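Local structure of P91 (Metagenome, 4ZI5) at residues Lys18-Asp23 / Arg27-Phe32; Ala109-Leu114 / Ser123-Ile128. The protein hydrolyses phosphotriesters as a promiscuous activity of an alpha/beta-hydrolase enzyme that resembles dienelactone hydrolase. One frame throughout, in Å; residues are numbered along the deposited sequence.

Contact 1 of 2, residues Lys18-Asp23 / Arg27-Phe32; sequences KVDYTD and RCIGEF
Cys28 sets its CB over one face of the Tyr21 ring on the inner side of an antiparallel beta hairpin, built from strands 15-23 and 26-34, at the edge of the alpha/beta-hydrolase sheet. The Cys28 CB sits 3.5 Å from the centroid of the Tyr21 ring and only 14° off its normal, a CH-pi contact; the Cys28 SG stands further off, at 4.5 Å from that centroid, and meets the ring obliquely. A chi1 of 62° places Tyr21 CG between its own backbone N and carbonyl carbon, which folds the ring back across the neighbouring strand, where CE1 comes 3.8 Å from Gly30 N. The ring is held at its far end as well, since Tyr21 OH hydrogen-bonds to Asp76 N. On this same side Val19 CG2 packs against Phe32 CB, and helix 100-115 covers the tyrosine. Two hydrogen-bonded pairs fix the register. Cys28 N to Tyr21 O, 2.7 Å, is the shortest of the four bonds; Val19 N to Gly30 O is nearly straight, and Gly30 N to Val19 O is bent to 142°. The side bearing Lys18, Asp20, Thr22, Arg27, Ile29 and Glu31 is looser and largely solvent-facing. Lys18 touches Glu31 OE1 through CE, at 3.2 Å, while its NZ stays beyond salt-bridge range; the other carboxylate oxygen, Glu31 OE2, is hydrogen-bonded to His33 NE2. Asp20 OD1 lies alongside the Ile29 side chain, 3.8 Å from CG1. Water adds to the backbone bonding: Cys28 O, already bonded by Tyr21 N, also accepts at 2.7 Å from a water that donates to Asp20 OD1. A second water accepts from Arg27 NH1 in the guanidinium plane, its O lying 2.8 Å from NH1.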
ATOM      1  N   LYS A  18     -10.869 -19.296  25.367  1.00 17.00           N
ATOM      2  CA  LYS A  18     -11.157 -18.057  26.072  1.00 18.29           C
ATOM      3  C   LYS A  18     -10.004 -17.691  26.990  1.00 17.85           C
ATOM      4  O   LYS A  18      -9.328 -18.580  27.538  1.00 18.88           O
ATOM      5  CB  LYS A  18     -12.461 -18.171  26.858  1.00 20.07           C
ATOM      6  CG  LYS A  18     -13.677 -18.443  25.972  1.00 24.41           C
ATOM      7  CD  LYS A  18     -13.916 -17.360  24.933  1.00 27.62           C
ATOM      8  CE  LYS A  18     -14.802 -17.834  23.789  1.00 32.60           C
ATOM      9  NZ  LYS A  18     -15.998 -18.645  24.132  1.00 35.18           N
ATOM     10  N   VAL A  19      -9.736 -16.390  27.093  1.00 16.02           N
ATOM     11  CA  VAL A  19      -8.733 -15.867  28.013  1.00 15.48           C
ATOM     12  C   VAL A  19      -9.374 -14.781  28.869  1.00 16.32           C
ATOM     13  O   VAL A  19      -9.763 -13.742  28.353  1.00 16.63           O
ATOM     14  CB  VAL A  19      -7.508 -15.291  27.254  1.00 15.11           C
ATOM     15  CG1 VAL A  19      -6.501 -14.652  28.198  1.00 14.64           C
ATOM     16  CG2 VAL A  19      -6.831 -16.402  26.446  1.00 15.07           C
ATOM     17  N   ASP A  20      -9.434 -15.035  30.180  1.00 17.47           N
ATOM     18  CA  ASP A  20      -9.891 -14.066  31.172  1.00 18.61           C
ATOM     19  C   ASP A  20      -8.755 -13.131  31.543  1.00 17.53           C
ATOM     20  O   ASP A  20      -7.651 -13.576  31.799  1.00 17.22           O
ATOM     21  CB  ASP A  20     -10.358 -14.793  32.448  1.00 19.82           C
ATOM     22  CG  ASP A  20     -11.584 -15.631  32.214  1.00 23.08           C
ATOM     23  OD1 ASP A  20     -12.602 -15.077  31.752  1.00 24.12           O
ATOM     24  OD2 ASP A  20     -11.536 -16.854  32.484  1.00 24.63           O
ATOM     25  N   TYR A  21      -9.011 -11.830  31.539  1.00 16.82           N
ATOM     26  CA  TYR A  21      -8.047 -10.865  32.035  1.00 16.75           C
ATOM     27  C   TYR A  21      -8.786  -9.666  32.602  1.00 18.28           C
ATOM     28  O   TYR A  21      -9.995  -9.545  32.416  1.00 17.33           O
ATOM     29  CB  TYR A  21      -7.033 -10.480  30.929  1.00 16.61           C
ATOM     30  CG  TYR A  21      -7.593  -9.801  29.675  1.00 15.29           C
ATOM     31  CD1 TYR A  21      -8.166 -10.526  28.651  1.00 15.18           C
ATOM     32  CD2 TYR A  21      -7.502  -8.422  29.519  1.00 15.15           C
ATOM     33  CE1 TYR A  21      -8.663  -9.899  27.504  1.00 15.32           C
ATOM     34  CE2 TYR A  21      -7.988  -7.795  28.397  1.00 14.88           C
ATOM     35  CZ  TYR A  21      -8.565  -8.529  27.381  1.00 15.48           C
ATOM     36  OH  TYR A  21      -9.004  -7.890  26.249  1.00 13.99           O
ATOM     37  N   THR A  22      -8.074  -8.789  33.309  1.00 18.94           N
ATOM     38  CA  THR A  22      -8.704  -7.650  33.974  1.00 20.46           C
ATOM     39  C   THR A  22      -8.004  -6.333  33.644  1.00 19.94           C
ATOM     40  O   THR A  22      -6.817  -6.294  33.338  1.00 20.86           O
ATOM     41  CB  THR A  22      -8.669  -7.819  35.495  1.00 21.28           C
ATOM     42  OG1 THR A  22      -7.302  -7.944  35.887  1.00 24.46           O
ATOM     43  CG2 THR A  22      -9.412  -9.043  35.951  1.00 21.87           C
ATOM     44  N   ASP A  23      -8.771  -5.264  33.692  1.00 18.92           N
ATOM     45  CA  ASP A  23      -8.246  -3.917  33.684  1.00 19.34           C
ATOM     46  C   ASP A  23      -8.907  -3.237  34.880  1.00 20.20           C
ATOM     47  O   ASP A  23     -10.063  -2.855  34.803  1.00 19.03           O
ATOM     48  CB  ASP A  23      -8.582  -3.186  32.398  1.00 18.66           C
ATOM     49  CG  ASP A  23      -8.219  -1.708  32.452  1.00 18.92           C
ATOM     50  OD1 ASP A  23      -7.340  -1.341  33.269  1.00 19.02           O
ATOM     51  OD2 ASP A  23      -8.802  -0.916  31.668  1.00 19.19           O
ATOM     52  N   ARG A  27     -13.619  -6.931  34.156  1.00 21.80           N
ATOM     53  CA  ARG A  27     -13.190  -8.271  33.751  1.00 21.48           C
ATOM     54  C   ARG A  27     -13.440  -8.431  32.266  1.00 20.32           C
ATOM     55  O   ARG A  27     -14.557  -8.172  31.786  1.00 21.38           O
ATOM     56  CB  ARG A  27     -13.945  -9.347  34.502  1.00 23.28           C
ATOM     57  CG  ARG A  27     -13.677  -9.313  35.999  1.00 26.21           C
ATOM     58  CD  ARG A  27     -14.064 -10.633  36.656  1.00 26.98           C
ATOM     59  NE  ARG A  27     -13.609 -10.666  38.027  1.00 30.56           N
ATOM     60  CZ  ARG A  27     -12.347 -10.843  38.427  1.00 30.97           C
ATOM     61  NH1 ARG A  27     -11.362 -11.045  37.573  1.00 31.01           N
ATOM     62  NH2 ARG A  27     -12.074 -10.833  39.723  1.00 33.90           N
ATOM     63  N   CYS A  28     -12.403  -8.845  31.550  1.00 18.40           N
ATOM     64  CA  CYS A  28     -12.454  -9.018  30.114  1.00 17.41           C
ATOM     65  C   CYS A  28     -12.334 -10.489  29.738  1.00 16.94           C
ATOM     66  O   CYS A  28     -11.687 -11.280  30.421  1.00 16.83           O
ATOM     67  CB  CYS A  28     -11.346  -8.200  29.455  1.00 17.19           C
ATOM     68  SG  CYS A  28     -11.421  -6.427  29.822  1.00 17.80           S
ATOM     69  N   ILE A  29     -12.995 -10.856  28.649  1.00 16.14           N
ATOM     70  CA  ILE A  29     -12.941 -12.211  28.138  1.00 15.86           C
ATOM     71  C   ILE A  29     -12.586 -12.164  26.660  1.00 14.95           C
ATOM     72  O   ILE A  29     -13.441 -11.970  25.800  1.00 14.29           O
ATOM     73  CB  ILE A  29     -14.256 -12.968  28.325  1.00 16.82           C
ATOM     74  CG1 ILE A  29     -14.868 -12.711  29.732  1.00 19.00           C
ATOM     75  CG2 ILE A  29     -13.983 -14.447  28.113  1.00 16.71           C
ATOM     76  CD1 ILE A  29     -16.364 -12.970  29.792  1.00 21.44           C
ATOM     77  N   GLY A  30     -11.307 -12.316  26.378  1.00 15.16           N
ATOM     78  CA  GLY A  30     -10.842 -12.377  24.991  1.00 14.53           C
ATOM     79  C   GLY A  30     -10.859 -13.807  24.457  1.00 15.12           C
ATOM     80  O   GLY A  30     -11.110 -14.765  25.196  1.00 14.07           O
ATOM     81  N   GLU A  31     -10.551 -13.958  23.171  1.00 15.80           N
ATOM     82  CA  GLU A  31     -10.458 -15.270  22.541  1.00 15.60           C
ATOM     83  C   GLU A  31      -9.139 -15.388  21.812  1.00 15.38           C
ATOM     84  O   GLU A  31      -8.825 -14.565  20.948  1.00 14.66           O
ATOM     85  CB  GLU A  31     -11.645 -15.519  21.567  1.00 17.67           C
ATOM     86  CG  GLU A  31     -11.734 -16.959  21.100  1.00 17.99           C
ATOM     87  CD  GLU A  31     -12.918 -17.200  20.217  1.00 18.59           C
ATOM     88  OE1 GLU A  31     -13.894 -17.790  20.722  1.00 18.99           O
ATOM     89  OE2 GLU A  31     -12.886 -16.779  19.039  1.00 17.35           O
ATOM     90  N   PHE A  32      -8.374 -16.413  22.189  1.00 14.01           N
ATOM     91  CA  PHE A  32      -7.004 -16.633  21.744  1.00 13.39           C
ATOM     92  C   PHE A  32      -6.997 -17.746  20.706  1.00 13.74           C
ATOM     93  O   PHE A  32      -7.500 -18.843  20.964  1.00 12.70           O
ATOM     94  CB  PHE A  32      -6.141 -17.024  22.932  1.00 13.03           C
ATOM     95  CG  PHE A  32      -4.715 -17.279  22.604  1.00 13.30           C
ATOM     96  CD1 PHE A  32      -3.854 -16.228  22.308  1.00 13.54           C
ATOM     97  CD2 PHE A  32      -4.206 -18.579  22.627  1.00 13.87           C
ATOM     98  CE1 PHE A  32      -2.532 -16.459  22.031  1.00 12.92           C
ATOM     99  CE2 PHE A  32      -2.876 -18.831  22.361  1.00 14.19           C
ATOM    100  CZ  PHE A  32      -2.027 -17.767  22.075  1.00 13.88           C
TER
HETATM  101  O   HOH W   1     -12.743 -12.174  32.718  1.00 24.30           O
HETATM  102  O   HOH W   2     -11.175 -11.443  34.827  1.00 32.66           O

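Contact 2 of 2, residues Ala109-Leu114 / Ser123-Ile128; sequences AALDAL and SKVAAI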
ATOM      1  N   ALA A 109      -4.104  -3.867  28.638  1.00 13.28           N
ATOM      2  CA  ALA A 109      -4.546  -5.095  29.313  1.00 13.65           C
ATOM      3  C   ALA A 109      -4.680  -6.242  28.306  1.00 13.71           C
ATOM      4  O   ALA A 109      -4.258  -7.362  28.605  1.00 13.36           O
ATOM      5  CB  ALA A 109      -5.847  -4.889  30.082  1.00 13.92           C
ATOM      6  N   ALA A 110      -5.174  -5.941  27.094  1.00 13.35           N
ATOM      7  CA  ALA A 110      -5.267  -6.962  26.024  1.00 13.41           C
ATOM      8  C   ALA A 110      -3.869  -7.405  25.586  1.00 13.42           C
ATOM      9  O   ALA A 110      -3.620  -8.599  25.424  1.00 13.67           O
ATOM     10  CB  ALA A 110      -6.075  -6.438  24.837  1.00 13.52           C
ATOM     11  N   LEU A 111      -2.958  -6.447  25.414  1.00 13.02           N
ATOM     12  CA  LEU A 111      -1.584  -6.780  25.061  1.00 13.53           C
ATOM     13  C   LEU A 111      -0.902  -7.641  26.136  1.00 13.96           C
ATOM     14  O   LEU A 111      -0.251  -8.641  25.809  1.00 14.08           O
ATOM     15  CB  LEU A 111      -0.763  -5.522  24.788  1.00 13.55           C
ATOM     16  CG  LEU A 111       0.690  -5.727  24.388  1.00 13.50           C
ATOM     17  CD1 LEU A 111       0.843  -6.667  23.204  1.00 14.02           C
ATOM     18  CD2 LEU A 111       1.300  -4.363  24.110  1.00 14.38           C
ATOM     19  N   ASP A 112      -1.111  -7.295  27.407  1.00 14.41           N
ATOM     20  CA  ASP A 112      -0.626  -8.145  28.513  1.00 15.02           C
ATOM     21  C   ASP A 112      -1.245  -9.563  28.495  1.00 14.68           C
ATOM     22  O   ASP A 112      -0.543 -10.533  28.730  1.00 14.45           O
ATOM     23  CB  ASP A 112      -0.872  -7.465  29.866  1.00 15.35           C
ATOM     24  CG  ASP A 112      -0.025  -6.210  30.054  1.00 17.04           C
ATOM     25  OD1 ASP A 112       0.983  -6.023  29.354  1.00 18.80           O
ATOM     26  OD2 ASP A 112      -0.339  -5.404  30.927  1.00 19.46           O
ATOM     27  N   ALA A 113      -2.532  -9.677  28.200  1.00 14.38           N
ATOM     28  CA  ALA A 113      -3.171 -10.979  28.101  1.00 14.91           C
ATOM     29  C   ALA A 113      -2.606 -11.832  26.944  1.00 14.61           C
ATOM     30  O   ALA A 113      -2.401 -13.027  27.080  1.00 14.47           O
ATOM     31  CB  ALA A 113      -4.667 -10.814  27.930  1.00 15.44           C
ATOM     32  N   LEU A 114      -2.347 -11.202  25.808  1.00 14.33           N
ATOM     33  CA  LEU A 114      -1.620 -11.863  24.722  1.00 13.99           C
ATOM     34  C   LEU A 114      -0.258 -12.409  25.167  1.00 13.40           C
ATOM     35  O   LEU A 114       0.035 -13.588  24.967  1.00 12.66           O
ATOM     36  CB  LEU A 114      -1.423 -10.903  23.546  1.00 14.08           C
ATOM     37  CG  LEU A 114      -0.599 -11.457  22.384  1.00 14.12           C
ATOM     38  CD1 LEU A 114      -1.404 -12.483  21.612  1.00 14.06           C
ATOM     39  CD2 LEU A 114      -0.115 -10.314  21.482  1.00 14.48           C
ATOM     40  N   SER A 123       8.816 -10.861  22.571  1.00 18.18           N
ATOM     41  CA  SER A 123       9.653  -9.907  21.857  1.00 19.65           C
ATOM     42  C   SER A 123       9.110  -9.592  20.467  1.00 19.57           C
ATOM     43  O   SER A 123       9.610  -8.674  19.823  1.00 20.52           O
ATOM     44  CB  SER A 123      11.101 -10.419  21.722  1.00 20.30           C
ATOM     45  OG  SER A 123      11.210 -11.492  20.785  1.00 18.90           O
ATOM     46  N   LYS A 124       8.156 -10.387  19.978  1.00 17.87           N
ATOM     47  CA  LYS A 124       7.621 -10.259  18.615  1.00 17.82           C
ATOM     48  C   LYS A 124       6.100 -10.156  18.677  1.00 16.43           C
ATOM     49  O   LYS A 124       5.371 -11.127  18.378  1.00 15.87           O
ATOM     50  CB  LYS A 124       8.026 -11.458  17.764  1.00 19.47           C
ATOM     51  CG  LYS A 124       9.544 -11.514  17.495  1.00 23.14           C
ATOM     52  CD  LYS A 124       9.868 -12.660  16.555  1.00 26.84           C
ATOM     53  CE  LYS A 124      11.376 -12.839  16.403  1.00 30.48           C
ATOM     54  NZ  LYS A 124      11.656 -13.276  15.012  1.00 32.82           N
ATOM     55  N   VAL A 125       5.627  -8.961  19.026  1.00 15.41           N
ATOM     56  CA  VAL A 125       4.198  -8.729  19.110  1.00 14.93           C
ATOM     57  C   VAL A 125       3.741  -7.552  18.262  1.00 14.42           C
ATOM     58  O   VAL A 125       4.485  -6.608  18.028  1.00 14.27           O
ATOM     59  CB  VAL A 125       3.749  -8.543  20.564  1.00 15.22           C
ATOM     60  CG1 VAL A 125       3.881  -9.884  21.308  1.00 15.49           C
ATOM     61  CG2 VAL A 125       4.522  -7.425  21.242  1.00 15.57           C
ATOM     62  N   ALA A 126       2.517  -7.643  17.770  1.00 14.68           N
ATOM     63  CA  ALA A 126       1.928  -6.600  16.933  1.00 14.15           C
ATOM     64  C   ALA A 126       0.460  -6.442  17.294  1.00 13.58           C
ATOM     65  O   ALA A 126      -0.080  -7.195  18.104  1.00 12.40           O
ATOM     66  CB  ALA A 126       2.068  -6.955  15.452  1.00 14.25           C
ATOM     67  N   ALA A 127      -0.177  -5.431  16.727  1.00 12.27           N
ATOM     68  CA  ALA A 127      -1.606  -5.219  16.938  1.00 12.40           C
ATOM     69  C   ALA A 127      -2.243  -4.768  15.647  1.00 12.18           C
ATOM     70  O   ALA A 127      -1.679  -3.963  14.900  1.00 13.03           O
ATOM     71  CB  ALA A 127      -1.871  -4.175  18.005  1.00 12.56           C
ATOM     72  N   ILE A 128      -3.410  -5.310  15.383  1.00 12.30           N
ATOM     73  CA  ILE A 128      -4.228  -4.829  14.299  1.00 12.36           C
ATOM     74  C   ILE A 128      -5.556  -4.391  14.876  1.00 12.07           C
ATOM     75  O   ILE A 128      -5.944  -4.785  15.997  1.00 11.88           O
ATOM     76  CB  ILE A 128      -4.401  -5.868  13.168  1.00 12.89           C
ATOM     77  CG1 ILE A 128      -5.294  -7.060  13.575  1.00 13.38           C
ATOM     78  CG2 ILE A 128      -3.046  -6.312  12.686  1.00 12.83           C
ATOM     79  CD1 ILE A 128      -5.707  -7.942  12.416  1.00 13.87           C
TER
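Val125 of strand 125-130 receives two leucines of helix 100-115, one on each of its methyl branches. Leu114 CD2 comes to 4.0 Å from Val125 CG1, and Leu111 CD1 to 4.2 Å from Val125 CG2, so the valine's fork is shared between residues three apart, on successive turns. The Leu114 and Val125 side chains come from opposing directions and pass one another, touching through CD2 and CG1. In Leu114 a chi1 of 176° sets CG anti to the backbone N, sending the branch out from the helix toward the strand. Leu111 begins differently: its CB points across the line between the segments, and its CD1 methyl closes the distance. The backbones stay well apart, the nearest pair of CA atoms being Leu111 and Ala127 at 8.3 Å, and the segments bury 115 Å² between them.

Around this first shell, Val46 of the neighbouring parallel strand 42-48 touches both leucines, and Leu147 adds a contact to Leu111. Strand 125-130 is held in the sheet by backbone hydrogen bonds on its two flanks, Ala126 to Gly44 and Val46, Val125 to Thr148 and Ala127 to Ala149. The backbone bond from Leu114 N to Ala110 O, 2.9 Å long, keeps the leucine on its turn. Ala126 points away from the helix and packs on Phe245 of helix 231-248, which places the strand between two helical layers, the three-layer alpha/beta/alpha arrangement of the alpha/beta-hydrolase fold. With methyl groups making both direct contacts, the join depends on dispersion and exclusion of water, without directional bonding between the segments.

How the contacts relate
The centre of contact 1 lies about 16 Å from the centre of the chain and the contact is partly buried, whereas the centre of contact 2 lies about 10 Å from it and all its touching residues are buried. Both reach the same mixed sheet, but contact 1 joins two of its strands through backbone hydrogen bonds, and contact 2 lays a helix on a more central strand. Bound water and charged side chains take part across contact 1, whereas the touching side chains of contact 2 are all aliphatic. Helix 100-115 ties them together: Tyr21 CG packs 3.6 Å from Ala113 CB, and Tyr21 OH 3.6 Å from Ala110 CB. The helix thus offers small alanines to the hairpin and leucines to strand 125-130.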